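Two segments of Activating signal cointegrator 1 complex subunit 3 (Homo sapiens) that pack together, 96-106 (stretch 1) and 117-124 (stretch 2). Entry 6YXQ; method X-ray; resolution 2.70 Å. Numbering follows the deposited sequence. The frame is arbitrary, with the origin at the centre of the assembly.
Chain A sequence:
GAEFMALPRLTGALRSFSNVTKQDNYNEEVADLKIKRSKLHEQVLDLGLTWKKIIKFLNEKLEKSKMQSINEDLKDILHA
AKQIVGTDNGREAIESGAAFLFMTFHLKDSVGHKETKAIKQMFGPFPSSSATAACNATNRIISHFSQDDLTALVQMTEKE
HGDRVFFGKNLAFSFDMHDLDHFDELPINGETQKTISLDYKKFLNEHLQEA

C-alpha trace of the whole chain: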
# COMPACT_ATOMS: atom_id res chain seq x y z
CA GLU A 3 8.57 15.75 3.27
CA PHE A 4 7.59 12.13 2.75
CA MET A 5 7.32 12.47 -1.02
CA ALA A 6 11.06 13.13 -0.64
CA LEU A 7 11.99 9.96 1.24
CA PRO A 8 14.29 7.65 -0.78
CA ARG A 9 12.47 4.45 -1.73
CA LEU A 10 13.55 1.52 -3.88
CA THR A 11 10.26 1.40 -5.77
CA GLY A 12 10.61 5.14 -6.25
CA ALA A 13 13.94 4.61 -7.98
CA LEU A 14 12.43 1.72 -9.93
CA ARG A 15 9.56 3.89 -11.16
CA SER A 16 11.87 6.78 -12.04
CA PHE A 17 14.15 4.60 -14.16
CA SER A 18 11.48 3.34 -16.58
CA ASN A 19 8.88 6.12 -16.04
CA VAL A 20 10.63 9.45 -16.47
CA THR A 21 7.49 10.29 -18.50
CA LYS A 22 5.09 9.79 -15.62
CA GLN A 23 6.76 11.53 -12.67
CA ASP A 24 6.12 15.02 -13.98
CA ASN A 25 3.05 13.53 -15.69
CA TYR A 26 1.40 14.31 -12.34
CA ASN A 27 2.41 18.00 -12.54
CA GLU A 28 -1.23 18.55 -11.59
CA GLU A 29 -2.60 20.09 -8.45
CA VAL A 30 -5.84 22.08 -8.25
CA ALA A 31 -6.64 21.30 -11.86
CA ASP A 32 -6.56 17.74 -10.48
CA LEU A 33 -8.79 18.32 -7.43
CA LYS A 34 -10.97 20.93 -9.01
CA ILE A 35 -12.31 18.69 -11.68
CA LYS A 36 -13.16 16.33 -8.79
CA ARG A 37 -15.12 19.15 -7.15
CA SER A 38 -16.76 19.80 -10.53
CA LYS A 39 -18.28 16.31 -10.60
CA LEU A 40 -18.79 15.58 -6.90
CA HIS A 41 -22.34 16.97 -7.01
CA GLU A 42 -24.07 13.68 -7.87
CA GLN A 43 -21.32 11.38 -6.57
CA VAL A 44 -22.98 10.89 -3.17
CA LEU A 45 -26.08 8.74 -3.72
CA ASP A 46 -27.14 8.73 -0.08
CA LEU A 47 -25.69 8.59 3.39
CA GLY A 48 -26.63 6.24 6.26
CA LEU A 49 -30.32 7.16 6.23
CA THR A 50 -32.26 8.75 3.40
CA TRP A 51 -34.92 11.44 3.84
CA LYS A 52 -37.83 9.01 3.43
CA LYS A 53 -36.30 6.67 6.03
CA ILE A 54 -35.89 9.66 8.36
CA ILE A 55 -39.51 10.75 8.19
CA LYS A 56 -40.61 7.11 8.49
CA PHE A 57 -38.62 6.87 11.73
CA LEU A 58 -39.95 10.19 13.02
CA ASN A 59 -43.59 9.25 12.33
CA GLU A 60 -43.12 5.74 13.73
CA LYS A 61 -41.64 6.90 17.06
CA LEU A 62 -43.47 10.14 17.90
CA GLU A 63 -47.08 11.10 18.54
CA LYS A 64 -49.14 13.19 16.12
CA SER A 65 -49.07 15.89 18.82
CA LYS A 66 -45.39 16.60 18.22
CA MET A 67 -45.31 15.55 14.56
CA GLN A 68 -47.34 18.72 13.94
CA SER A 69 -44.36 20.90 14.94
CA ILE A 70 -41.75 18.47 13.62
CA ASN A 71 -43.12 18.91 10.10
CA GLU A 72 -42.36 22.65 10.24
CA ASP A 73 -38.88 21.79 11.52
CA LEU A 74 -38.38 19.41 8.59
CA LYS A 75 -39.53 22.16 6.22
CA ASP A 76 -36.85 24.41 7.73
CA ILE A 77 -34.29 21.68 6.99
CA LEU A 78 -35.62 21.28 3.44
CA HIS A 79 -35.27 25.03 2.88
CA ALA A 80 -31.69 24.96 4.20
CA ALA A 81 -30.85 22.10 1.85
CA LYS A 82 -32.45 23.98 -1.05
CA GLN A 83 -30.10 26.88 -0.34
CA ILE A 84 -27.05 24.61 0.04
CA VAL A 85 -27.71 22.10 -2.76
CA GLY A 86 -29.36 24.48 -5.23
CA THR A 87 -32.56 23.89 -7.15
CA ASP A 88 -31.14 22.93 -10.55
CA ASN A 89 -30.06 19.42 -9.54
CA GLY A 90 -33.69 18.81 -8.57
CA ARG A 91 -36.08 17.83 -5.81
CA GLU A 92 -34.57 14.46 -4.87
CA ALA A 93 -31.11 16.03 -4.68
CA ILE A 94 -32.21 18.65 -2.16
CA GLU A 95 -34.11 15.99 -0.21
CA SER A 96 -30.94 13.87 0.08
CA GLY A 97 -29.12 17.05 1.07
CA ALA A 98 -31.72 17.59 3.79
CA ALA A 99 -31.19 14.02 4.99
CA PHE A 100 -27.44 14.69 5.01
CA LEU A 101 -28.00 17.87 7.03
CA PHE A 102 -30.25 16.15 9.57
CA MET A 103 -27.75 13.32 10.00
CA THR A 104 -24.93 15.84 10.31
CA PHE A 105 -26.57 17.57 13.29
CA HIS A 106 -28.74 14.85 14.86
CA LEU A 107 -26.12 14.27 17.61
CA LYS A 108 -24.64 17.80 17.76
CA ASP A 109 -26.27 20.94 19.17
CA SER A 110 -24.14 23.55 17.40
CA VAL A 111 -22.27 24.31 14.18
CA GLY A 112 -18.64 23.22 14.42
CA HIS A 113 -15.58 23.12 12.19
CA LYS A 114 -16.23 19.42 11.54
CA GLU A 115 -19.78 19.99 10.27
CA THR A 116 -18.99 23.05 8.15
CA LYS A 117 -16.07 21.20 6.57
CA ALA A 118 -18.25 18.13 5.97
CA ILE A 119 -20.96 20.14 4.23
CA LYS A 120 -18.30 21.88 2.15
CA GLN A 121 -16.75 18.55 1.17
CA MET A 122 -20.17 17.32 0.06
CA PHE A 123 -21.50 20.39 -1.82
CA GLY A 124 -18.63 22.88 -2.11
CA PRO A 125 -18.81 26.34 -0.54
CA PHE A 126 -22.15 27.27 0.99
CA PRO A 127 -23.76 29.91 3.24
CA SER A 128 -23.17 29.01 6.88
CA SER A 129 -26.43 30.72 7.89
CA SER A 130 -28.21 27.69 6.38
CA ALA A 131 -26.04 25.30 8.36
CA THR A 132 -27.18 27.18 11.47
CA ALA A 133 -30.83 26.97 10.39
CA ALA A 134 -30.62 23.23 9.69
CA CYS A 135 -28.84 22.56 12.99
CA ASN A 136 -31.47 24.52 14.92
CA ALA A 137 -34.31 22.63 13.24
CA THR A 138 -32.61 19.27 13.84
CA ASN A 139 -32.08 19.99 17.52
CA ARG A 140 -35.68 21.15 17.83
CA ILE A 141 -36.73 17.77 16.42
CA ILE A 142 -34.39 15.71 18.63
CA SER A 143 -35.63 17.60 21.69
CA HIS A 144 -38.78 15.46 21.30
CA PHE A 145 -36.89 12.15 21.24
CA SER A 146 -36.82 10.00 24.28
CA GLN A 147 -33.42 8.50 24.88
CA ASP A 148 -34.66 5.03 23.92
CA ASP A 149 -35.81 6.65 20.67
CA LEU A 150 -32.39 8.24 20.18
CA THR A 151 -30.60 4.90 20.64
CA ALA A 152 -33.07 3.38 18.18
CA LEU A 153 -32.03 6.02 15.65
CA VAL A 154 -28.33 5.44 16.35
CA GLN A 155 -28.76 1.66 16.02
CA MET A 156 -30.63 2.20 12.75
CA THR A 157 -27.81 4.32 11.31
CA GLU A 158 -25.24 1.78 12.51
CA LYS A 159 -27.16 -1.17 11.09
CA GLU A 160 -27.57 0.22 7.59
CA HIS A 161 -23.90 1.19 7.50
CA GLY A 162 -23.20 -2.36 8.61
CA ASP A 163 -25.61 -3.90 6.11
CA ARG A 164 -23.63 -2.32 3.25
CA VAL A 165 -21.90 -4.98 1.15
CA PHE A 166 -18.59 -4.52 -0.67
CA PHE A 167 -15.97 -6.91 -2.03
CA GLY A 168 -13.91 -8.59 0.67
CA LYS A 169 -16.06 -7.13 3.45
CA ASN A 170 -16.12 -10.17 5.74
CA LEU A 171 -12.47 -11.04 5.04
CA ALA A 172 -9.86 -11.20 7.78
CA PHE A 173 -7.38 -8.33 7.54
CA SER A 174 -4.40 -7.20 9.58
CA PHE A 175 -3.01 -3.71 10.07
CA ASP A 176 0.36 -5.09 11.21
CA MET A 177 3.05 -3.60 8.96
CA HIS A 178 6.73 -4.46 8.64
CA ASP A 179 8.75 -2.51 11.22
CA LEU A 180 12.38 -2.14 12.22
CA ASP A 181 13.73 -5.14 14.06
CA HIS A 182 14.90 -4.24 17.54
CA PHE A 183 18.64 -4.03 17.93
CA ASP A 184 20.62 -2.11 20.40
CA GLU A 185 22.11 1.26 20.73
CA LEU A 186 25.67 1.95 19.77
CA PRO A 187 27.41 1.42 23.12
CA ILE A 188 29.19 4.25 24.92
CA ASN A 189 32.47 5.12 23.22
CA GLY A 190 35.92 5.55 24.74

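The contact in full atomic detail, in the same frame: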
# COMPACT_ATOMS: atom_id res chain seq x y z
N SER A 96 -32.10 14.60 -0.46
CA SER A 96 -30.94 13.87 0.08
C SER A 96 -29.97 14.81 0.78
O SER A 96 -29.32 14.41 1.76
CB SER A 96 -30.22 13.08 -1.02
OG SER A 96 -30.21 13.78 -2.25
N GLY A 97 -29.89 16.06 0.33
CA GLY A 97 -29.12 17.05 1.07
C GLY A 97 -29.73 17.35 2.43
O GLY A 97 -29.01 17.55 3.41
N ALA A 98 -31.06 17.40 2.50
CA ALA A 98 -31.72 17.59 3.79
C ALA A 98 -31.48 16.41 4.72
O ALA A 98 -31.27 16.59 5.92
CB ALA A 98 -33.22 17.81 3.58
N ALA A 99 -31.51 15.19 4.18
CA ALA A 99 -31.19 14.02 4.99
C ALA A 99 -29.75 14.09 5.48
O ALA A 99 -29.47 13.78 6.65
CB ALA A 99 -31.42 12.74 4.19
N PHE A 100 -28.83 14.51 4.61
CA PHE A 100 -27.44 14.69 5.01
C PHE A 100 -27.30 15.74 6.10
O PHE A 100 -26.51 15.57 7.03
CB PHE A 100 -26.61 15.07 3.78
CG PHE A 100 -25.17 15.32 4.09
CD1 PHE A 100 -24.30 14.26 4.25
CD2 PHE A 100 -24.69 16.61 4.23
CE1 PHE A 100 -22.97 14.48 4.54
CE2 PHE A 100 -23.37 16.84 4.51
CZ PHE A 100 -22.50 15.77 4.67
N LEU A 101 -28.05 16.84 5.99
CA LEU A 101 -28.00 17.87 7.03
C LEU A 101 -28.51 17.33 8.35
O LEU A 101 -27.84 17.47 9.39
CB LEU A 101 -28.82 19.09 6.60
CG LEU A 101 -28.18 19.95 5.51
CD1 LEU A 101 -29.09 21.10 5.16
CD2 LEU A 101 -26.82 20.45 5.95
N PHE A 102 -29.69 16.71 8.34
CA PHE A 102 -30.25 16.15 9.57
C PHE A 102 -29.27 15.19 10.22
O PHE A 102 -29.01 15.29 11.43
CB PHE A 102 -31.58 15.44 9.27
CG PHE A 102 -32.17 14.73 10.46
CD1 PHE A 102 -33.05 15.39 11.30
CD2 PHE A 102 -31.85 13.41 10.73
CE1 PHE A 102 -33.60 14.73 12.40
CE2 PHE A 102 -32.40 12.75 11.83
CZ PHE A 102 -33.27 13.41 12.66
N MET A 103 -28.70 14.28 9.44
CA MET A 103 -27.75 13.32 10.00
C MET A 103 -26.47 13.99 10.46
O MET A 103 -25.80 13.49 11.37
CB MET A 103 -27.45 12.23 8.98
CG MET A 103 -28.66 11.39 8.63
SD MET A 103 -29.34 10.56 10.07
CE MET A 103 -27.86 9.75 10.67
N THR A 104 -26.12 15.13 9.86
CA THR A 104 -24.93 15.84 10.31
C THR A 104 -25.12 16.41 11.71
O THR A 104 -24.17 16.41 12.50
CB THR A 104 -24.57 16.94 9.31
OG1 THR A 104 -24.15 16.34 8.07
CG2 THR A 104 -23.46 17.82 9.85
N PHE A 105 -26.33 16.85 12.05
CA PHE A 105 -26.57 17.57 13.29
C PHE A 105 -27.44 16.80 14.28
O PHE A 105 -27.78 17.34 15.33
CB PHE A 105 -27.22 18.92 13.00
CG PHE A 105 -26.35 19.87 12.23
CD1 PHE A 105 -25.24 20.46 12.82
CD2 PHE A 105 -26.64 20.18 10.91
CE1 PHE A 105 -24.44 21.34 12.10
CE2 PHE A 105 -25.85 21.06 10.19
CZ PHE A 105 -24.74 21.64 10.79
N HIS A 106 -27.80 15.55 13.98
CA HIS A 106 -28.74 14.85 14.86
C HIS A 106 -28.14 14.51 16.22
O HIS A 106 -28.89 14.26 17.17
CB HIS A 106 -29.31 13.60 14.18
CG HIS A 106 -28.43 12.39 14.27
ND1 HIS A 106 -27.45 12.11 13.34
CD2 HIS A 106 -28.42 11.36 15.15
CE1 HIS A 106 -26.85 10.98 13.67
NE2 HIS A 106 -27.43 10.50 14.76
N LYS A 117 -16.98 21.81 7.53
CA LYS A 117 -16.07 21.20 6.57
C LYS A 117 -16.73 20.02 5.87
O LYS A 117 -16.51 19.80 4.68
CB LYS A 117 -14.78 20.76 7.26
CG LYS A 117 -13.53 21.35 6.61
CD LYS A 117 -13.57 22.89 6.61
CE LYS A 117 -12.38 23.51 5.90
NZ LYS A 117 -11.19 23.45 6.78
N ALA A 118 -17.57 19.26 6.59
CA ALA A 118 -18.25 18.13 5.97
C ALA A 118 -19.22 18.60 4.90
O ALA A 118 -19.25 18.07 3.78
CB ALA A 118 -18.97 17.31 7.03
N ILE A 119 -20.03 19.61 5.23
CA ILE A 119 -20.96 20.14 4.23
C ILE A 119 -20.21 20.68 3.03
O ILE A 119 -20.63 20.50 1.89
CB ILE A 119 -21.88 21.20 4.86
CG1 ILE A 119 -22.66 20.60 6.04
CG2 ILE A 119 -22.84 21.74 3.81
CD1 ILE A 119 -23.47 21.60 6.83
N LYS A 120 -19.07 21.35 3.27
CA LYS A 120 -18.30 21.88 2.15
C LYS A 120 -17.75 20.77 1.28
O LYS A 120 -17.80 20.84 0.05
CB LYS A 120 -17.16 22.77 2.65
CG LYS A 120 -16.34 23.38 1.53
CD LYS A 120 -15.12 24.14 2.06
CE LYS A 120 -14.89 25.43 1.27
NZ LYS A 120 -14.04 26.42 1.99
N GLN A 121 -17.22 19.71 1.91
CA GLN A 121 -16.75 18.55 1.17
C GLN A 121 -17.86 17.95 0.31
O GLN A 121 -17.60 17.50 -0.81
CB GLN A 121 -16.23 17.50 2.15
CG GLN A 121 -15.77 16.22 1.50
CD GLN A 121 -14.28 16.24 1.23
OE1 GLN A 121 -13.79 15.53 0.35
NE2 GLN A 121 -13.55 17.05 1.98
N MET A 122 -19.09 17.96 0.81
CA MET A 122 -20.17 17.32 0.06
C MET A 122 -20.74 18.20 -1.05
O MET A 122 -21.12 17.67 -2.10
CB MET A 122 -21.28 16.89 1.02
CG MET A 122 -22.18 15.78 0.48
SD MET A 122 -21.26 14.27 0.15
CE MET A 122 -20.89 13.71 1.82
N PHE A 123 -20.83 19.52 -0.85
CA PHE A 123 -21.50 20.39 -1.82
C PHE A 123 -20.70 21.63 -2.19
O PHE A 123 -21.26 22.54 -2.83
CB PHE A 123 -22.87 20.86 -1.32
CG PHE A 123 -23.69 19.79 -0.67
CD1 PHE A 123 -23.58 19.55 0.68
CD2 PHE A 123 -24.59 19.04 -1.41
CE1 PHE A 123 -24.34 18.58 1.28
CE2 PHE A 123 -25.36 18.07 -0.81
CZ PHE A 123 -25.23 17.84 0.54
N GLY A 124 -19.43 21.71 -1.82
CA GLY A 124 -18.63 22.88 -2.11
C GLY A 124 -18.94 23.99 -1.12
O GLY A 124 -19.51 23.75 -0.06

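Phe100 has the largest covered area, 91 Å², more than half of what stretch 1 contributes. It points toward the other helix and fits as a knob among Ala118, Ile119, Met122 and Phe123. The two helices run nearly antiparallel, at 159°, with their axes 11.3 Å apart at closest approach. Side chains from both helices fill the space between the axes, with the Phe100 ring among them.

Met122 covers one face of the Phe100 ring. Met122 CG lies 4.2 Å from the centroid of that ring, almost on the normal, as a CH-pi contact. The flexible thioether then bends so that Met122 CE reaches Phe100 CE1 at 3.5 Å. Phe123 turns its edge toward the face of Phe100, in an offset arrangement with the planes at 72°. Phe123 CE1 lies 3.6 Å from Phe100 CD2. Ile119 CA sits at the ring edge of Phe100, 4.1 Å from Phe100 CE2.

The CA-to-CB bond of Ile119 points sideways, but the end of its side chain comes nearer to stretch 1. Ile119 CD1 packs 3.6 Å from Leu101 CD2 and 4.2 Å from Phe105 CE2. All three residues are buried, and their apolar side chains suit that setting.

Gly97 CA lies 4.0 Å from Phe123 CZ, so the ring comes close to bare backbone.

No hydrogen bond crosses the contact. Thr104 OG1 instead bonds within its own helix, to Phe100 O at 2.7 Å. The stretches together bury 327 Å².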